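Side-chain contact in chloramphenicol acetyltransferase (Aliivibrio fischeri, PDB 6PXA), which probably transfers an acetyl group from acetyl-CoA to the antibiotic chloramphenicol, as a trimeric member of the hexapeptide-repeat acyltransferases: residues 154-159 with 166-171. Sequence-based numbering, arbitrary orientation.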
loop_
_atom_site.group_PDB
_atom_site.type_symbol
_atom_site.label_atom_id
_atom_site.label_comp_id
_atom_site.label_asym_id
_atom_site.label_seq_id
_atom_site.Cartn_x
_atom_site.Cartn_y
_atom_site.Cartn_z
ATOM N N ILE B 154 -1.890 -10.064 -5.116
ATOM C CA ILE B 154 -1.974 -11.323 -5.851
ATOM C C ILE B 154 -2.670 -12.339 -4.954
ATOM O O ILE B 154 -2.132 -12.726 -3.907
ATOM C CB ILE B 154 -0.584 -11.805 -6.276
ATOM C CG1 ILE B 154 0.068 -10.712 -7.119
ATOM C CG2 ILE B 154 -0.683 -13.092 -7.071
ATOM C CD1 ILE B 154 -0.691 -10.435 -8.441
ATOM N N THR B 155 -3.893 -12.722 -5.321
ATOM C CA THR B 155 -4.637 -13.705 -4.538
ATOM C C THR B 155 -4.958 -14.972 -5.313
ATOM O O THR B 155 -5.515 -15.903 -4.728
ATOM C CB THR B 155 -5.960 -13.117 -4.022
ATOM O OG1 THR B 155 -6.772 -12.758 -5.139
ATOM C CG2 THR B 155 -5.722 -11.894 -3.166
ATOM N N LYS B 156 -4.646 -15.020 -6.601
ATOM C CA LYS B 156 -4.882 -16.166 -7.460
ATOM C C LYS B 156 -3.550 -16.599 -8.047
ATOM O O LYS B 156 -2.594 -15.817 -8.067
ATOM C CB LYS B 156 -5.860 -15.798 -8.578
ATOM C CG LYS B 156 -7.108 -15.097 -8.080
ATOM C CD LYS B 156 -8.108 -14.920 -9.212
ATOM C CE LYS B 156 -9.453 -14.418 -8.686
ATOM N NZ LYS B 156 -10.459 -14.336 -9.783
ATOM N N ASN B 157 -3.492 -17.838 -8.537
ATOM C CA ASN B 157 -2.313 -18.297 -9.270
ATOM C C ASN B 157 -2.064 -17.448 -10.516
ATOM O O ASN B 157 -2.994 -16.994 -11.187
ATOM C CB ASN B 157 -2.464 -19.772 -9.682
ATOM C CG ASN B 157 -2.412 -20.700 -8.502
ATOM O OD1 ASN B 157 -1.845 -20.351 -7.459
ATOM N ND2 ASN B 157 -3.005 -21.882 -8.641
ATOM N N VAL B 158 -0.784 -17.268 -10.841
ATOM C CA VAL B 158 -0.342 -16.459 -11.977
ATOM C C VAL B 158 0.303 -17.389 -12.999
ATOM O O VAL B 158 1.269 -18.096 -12.681
ATOM C CB VAL B 158 0.622 -15.349 -11.527
ATOM C CG1 VAL B 158 1.216 -14.597 -12.719
ATOM C CG2 VAL B 158 -0.107 -14.383 -10.599
ATOM N N ALA B 159 -0.253 -17.408 -14.219
ATOM C CA ALA B 159 0.263 -18.262 -15.272
ATOM C C ALA B 159 1.674 -17.830 -15.669
ATOM O O ALA B 159 2.013 -16.654 -15.569
ATOM C CB ALA B 159 -0.646 -18.219 -16.503
ATOM N N GLY B 166 -2.381 -4.719 -9.908
ATOM C CA GLY B 166 -3.612 -4.422 -9.203
ATOM C C GLY B 166 -4.254 -5.662 -8.612
ATOM O O GLY B 166 -3.583 -6.574 -8.103
ATOM N N ASN B 167 -5.579 -5.720 -8.732
ATOM C CA ASN B 167 -6.391 -6.798 -8.155
ATOM C C ASN B 167 -6.447 -7.998 -9.123
ATOM O O ASN B 167 -7.455 -8.284 -9.781
ATOM C CB ASN B 167 -7.771 -6.239 -7.808
ATOM C CG ASN B 167 -8.699 -7.258 -7.140
ATOM O OD1 ASN B 167 -8.276 -8.333 -6.705
ATOM N ND2 ASN B 167 -9.980 -6.909 -7.060
ATOM N N ASN B 168 -5.312 -8.698 -9.219
ATOM C CA ASN B 168 -5.146 -9.876 -10.097
ATOM C C ASN B 168 -5.472 -9.589 -11.552
ATOM O O ASN B 168 -6.067 -10.429 -12.235
ATOM C CB ASN B 168 -5.996 -11.065 -9.645
ATOM C CG ASN B 168 -5.652 -11.526 -8.267
ATOM O OD1 ASN B 168 -4.565 -12.060 -8.035
ATOM N ND2 ASN B 168 -6.579 -11.325 -7.330
ATOM N N VAL B 169 -5.102 -8.411 -12.055
ATOM C CA VAL B 169 -5.402 -8.064 -13.440
ATOM C C VAL B 169 -4.225 -8.501 -14.303
ATOM O O VAL B 169 -3.114 -7.978 -14.170
ATOM C CB VAL B 169 -5.687 -6.565 -13.621
ATOM C CG1 VAL B 169 -6.067 -6.320 -15.074
ATOM C CG2 VAL B 169 -6.823 -6.130 -12.691
ATOM N N VAL B 170 -4.472 -9.472 -15.173
ATOM C CA VAL B 170 -3.489 -9.922 -16.149
ATOM C C VAL B 170 -3.544 -8.959 -17.334
ATOM O O VAL B 170 -4.523 -8.937 -18.083
ATOM C CB VAL B 170 -3.772 -11.363 -16.590
ATOM C CG1 VAL B 170 -2.659 -11.882 -17.499
ATOM C CG2 VAL B 170 -3.985 -12.254 -15.368
ATOM N N VAL B 171 -2.486 -8.180 -17.535
ATOM C CA VAL B 171 -2.535 -7.153 -18.576
ATOM C C VAL B 171 -1.924 -7.605 -19.892
ATOM O O VAL B 171 -2.229 -7.002 -20.938
ATOM C CB VAL B 171 -1.864 -5.839 -18.120
ATOM C CG1 VAL B 171 -2.458 -5.374 -16.811
ATOM C CG2 VAL B 171 -0.361 -6.023 -17.998
HETATM O O HOH W 1 -3.323 -13.151 -9.857
#
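The side-chain amide of Asn168 reaches the start of the loop at Thr155 and Lys156 and binds it through both of its polar atoms. Asn168 OD1 accepts from Thr155 N at 2.9 Å, along a lone pair in the carbonyl plane. A longer bond to the same Asn168 OD1 comes from Lys156 N at 3.3 Å, its donor standing well above that plane. On the other branch, Asn168 ND2 donates to Thr155 OG1 at a short 2.6 Å, with the hydroxyl somewhat tilted from the amide plane. Asparagine suits this place because one flat group both accepts and donates; Thr155 suits its own through the hydroxyl, set between its N and carbonyl carbon (chi1 62°). Grips at both ends of the amide should fix its rotation. Outside these hydrogen bonds, Lys156 lays its CG against Asn168 CG at 3.9 Å, and the extended remainder of the lysine leads away from the amide, the two side chains crossing at about a right angle. Ile154 sends its side chain inward instead, onto Ile148 and Val164. The contact thus ties the loop after strand 153-154, near the C-terminal end of the left-handed beta-helix, to the turn joining strand 162-165 to strand 169-173, which runs antiparallel to it and is outermost in this chain's sheet.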